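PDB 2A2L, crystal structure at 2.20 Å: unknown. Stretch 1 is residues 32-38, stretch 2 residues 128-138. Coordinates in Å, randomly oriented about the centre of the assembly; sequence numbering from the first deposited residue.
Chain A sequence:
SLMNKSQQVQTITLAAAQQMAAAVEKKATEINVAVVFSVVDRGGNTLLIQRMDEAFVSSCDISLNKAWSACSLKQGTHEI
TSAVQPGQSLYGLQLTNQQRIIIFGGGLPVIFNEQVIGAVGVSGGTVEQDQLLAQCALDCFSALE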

# COMPACT_ATOMS: atom_id res chain seq x y z
N ASN A 32 5.86 29.15 22.06
CA ASN A 32 4.52 28.68 22.44
C ASN A 32 3.92 27.74 21.43
O ASN A 32 2.77 27.91 21.02
CB ASN A 32 3.56 29.85 22.66
CG ASN A 32 3.63 30.39 24.08
OD1 ASN A 32 3.62 31.60 24.28
ND2 ASN A 32 3.68 29.49 25.07
N VAL A 33 4.70 26.74 21.03
CA VAL A 33 4.26 25.78 20.03
C VAL A 33 4.69 24.35 20.39
O VAL A 33 5.74 24.13 20.98
CB VAL A 33 4.65 26.25 18.56
CG1 VAL A 33 6.13 26.02 18.25
CG2 VAL A 33 3.76 25.58 17.50
N ALA A 34 3.87 23.37 20.04
CA ALA A 34 4.20 21.96 20.22
C ALA A 34 4.48 21.27 18.89
O ALA A 34 3.62 21.22 18.01
CB ALA A 34 3.08 21.26 20.93
N VAL A 35 5.69 20.73 18.75
CA VAL A 35 6.09 20.11 17.49
C VAL A 35 6.53 18.66 17.61
O VAL A 35 6.94 18.22 18.67
CB VAL A 35 7.16 20.94 16.76
CG1 VAL A 35 6.65 22.36 16.48
CG2 VAL A 35 8.45 20.96 17.52
N VAL A 36 6.47 17.92 16.49
CA VAL A 36 7.33 16.75 16.28
C VAL A 36 8.74 17.09 15.74
O VAL A 36 8.87 17.92 14.86
CB VAL A 36 6.63 15.70 15.42
CG1 VAL A 36 7.31 14.31 15.52
CG2 VAL A 36 5.17 15.61 15.84
N PHE A 37 9.77 16.43 16.28
CA PHE A 37 11.15 16.55 15.77
C PHE A 37 11.64 15.20 15.33
O PHE A 37 11.46 14.19 16.03
CB PHE A 37 12.10 17.08 16.86
CG PHE A 37 13.54 17.28 16.39
CD1 PHE A 37 13.84 18.16 15.34
CD2 PHE A 37 14.59 16.62 17.04
CE1 PHE A 37 15.17 18.37 14.91
CE2 PHE A 37 15.94 16.82 16.64
CZ PHE A 37 16.24 17.70 15.57
N SER A 38 12.27 15.17 14.16
CA SER A 38 12.87 13.93 13.67
C SER A 38 14.27 14.18 13.20
O SER A 38 14.58 15.29 12.81
CB SER A 38 12.03 13.33 12.57
OG SER A 38 10.70 13.20 13.03
N GLU A 128 7.00 28.53 8.63
CA GLU A 128 8.05 29.43 9.12
C GLU A 128 8.62 29.00 10.46
O GLU A 128 9.83 29.05 10.65
CB GLU A 128 7.55 30.87 9.23
CG GLU A 128 6.66 31.34 8.09
CD GLU A 128 5.16 31.23 8.42
OE1 GLU A 128 4.58 30.14 8.18
OE2 GLU A 128 4.56 32.22 8.90
N GLN A 129 7.75 28.60 11.40
CA GLN A 129 8.18 28.05 12.68
C GLN A 129 8.97 26.75 12.58
O GLN A 129 10.08 26.65 13.14
CB GLN A 129 6.99 27.86 13.60
CG GLN A 129 6.50 29.16 14.22
CD GLN A 129 5.16 29.00 14.88
OE1 GLN A 129 4.43 28.04 14.61
NE2 GLN A 129 4.84 29.91 15.79
N ASP A 130 8.41 25.77 11.88
CA ASP A 130 9.07 24.49 11.61
C ASP A 130 10.52 24.70 11.18
O ASP A 130 11.44 24.06 11.69
CB ASP A 130 8.32 23.70 10.54
CG ASP A 130 6.89 23.39 10.92
OD1 ASP A 130 6.58 23.43 12.14
OD2 ASP A 130 6.08 23.10 10.01
N GLN A 131 10.70 25.63 10.25
CA GLN A 131 11.98 25.86 9.62
C GLN A 131 12.95 26.59 10.58
O GLN A 131 14.16 26.38 10.52
CB GLN A 131 11.75 26.65 8.34
CG GLN A 131 12.86 26.51 7.35
CD GLN A 131 12.83 27.59 6.29
OE1 GLN A 131 11.76 27.98 5.80
NE2 GLN A 131 14.02 28.08 5.93
N LEU A 132 12.39 27.43 11.45
CA LEU A 132 13.12 28.21 12.46
C LEU A 132 13.64 27.26 13.54
O LEU A 132 14.69 27.50 14.14
CB LEU A 132 12.20 29.27 13.09
CG LEU A 132 12.68 30.10 14.31
CD1 LEU A 132 12.14 31.55 14.27
CD2 LEU A 132 12.27 29.49 15.64
N LEU A 133 12.88 26.20 13.79
CA LEU A 133 13.20 25.24 14.82
C LEU A 133 14.13 24.20 14.24
O LEU A 133 14.86 23.53 14.97
CB LEU A 133 11.93 24.57 15.34
CG LEU A 133 10.92 25.45 16.06
CD1 LEU A 133 9.73 24.65 16.42
CD2 LEU A 133 11.52 26.08 17.30
N ALA A 134 14.09 24.07 12.92
CA ALA A 134 14.96 23.16 12.20
C ALA A 134 16.37 23.73 12.13
O ALA A 134 17.33 23.00 12.35
CB ALA A 134 14.40 22.87 10.83
N GLN A 135 16.49 25.03 11.83
CA GLN A 135 17.78 25.74 11.88
C GLN A 135 18.34 25.79 13.30
O GLN A 135 19.52 25.62 13.51
CB GLN A 135 17.66 27.16 11.31
CG GLN A 135 19.00 27.84 10.96
CD GLN A 135 19.86 27.06 9.93
OE1 GLN A 135 21.05 26.78 10.17
NE2 GLN A 135 19.26 26.74 8.79
N CYS A 136 17.46 26.03 14.26
CA CYS A 136 17.72 25.95 15.67
C CYS A 136 18.40 24.65 16.08
O CYS A 136 19.34 24.67 16.86
CB CYS A 136 16.38 26.11 16.39
SG CYS A 136 16.27 25.66 18.13
N ALA A 137 17.94 23.52 15.55
CA ALA A 137 18.60 22.22 15.73
C ALA A 137 20.02 22.20 15.13
O ALA A 137 20.96 21.74 15.78
CB ALA A 137 17.76 21.10 15.13
N LEU A 138 20.16 22.70 13.91
CA LEU A 138 21.46 22.79 13.23
C LEU A 138 22.45 23.65 14.02
O LEU A 138 23.59 23.27 14.24
CB LEU A 138 21.28 23.32 11.80
CG LEU A 138 20.32 22.58 10.85
CD1 LEU A 138 20.68 22.87 9.44
CD2 LEU A 138 20.35 21.08 11.05

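An extended segment lies along one side of a helix here, and side chains alone hold the two together: no hydrogen bond crosses between them. From Val-33 to Val-35 stretch 1 is extended loop, and it becomes strand at Val-36; stretch 2 is helical throughout, its amides from Leu-132 onward spent on its own carbonyls, as in Leu-133 N to Gln-129 O at 2.9 Å and Ala-137 N to Leu-133 O at 3.1 Å. The backbones stay well apart, with Val-35 CA 7.9 Å from Asp-130 CA and Phe-37 CA 8.4 Å from Ala-134 CA, which leaves room for one layer of side chains.

The rule is a match of periodicities. Val-33, Val-35 and Phe-37, alternate residues of the extended segment, meet Gln-129, Leu-133 and Ala-137, one helical turn apart, while Ala-34 points away.

Leu-133 is the hub. Its m,t rotamer, a common one for leucine on a helix, places CD1 within reach of two valines: 3.8 Å from Val-35 CG1 and 4.3 Å from Val-33 CG1. Those valines reach it from different wells, Val-33 at p and Val-35 at m, yet each presents its CG1 to the same methyl.

Phe-37 solves a different problem. Its CA-to-CB bond runs sideways to the helix, but chi1 at t carries the ring across, so that CZ comes 3.8 Å from Ala-137 CB, while chi2 at 60° sets the tilt of the ring about its long axis. The small alanine methyl meets the ring tip obliquely; long aromatic and short aliphatic together span the gap.

Polar groups border the apolar contact: Gln-129 at the Val-33 end, Asp-130 beside Val-35 in the middle. Gln-129, extended with chi1 m and chi2 t, brings OE1 3.9 Å from Val-33 CG2, a van der Waals approach. Asp-130 OD1 lies 4.5 Å from Val-35 CG1, and its hydrogen bond elsewhere in the structure helps make a buried carboxylate tolerable beside a valine.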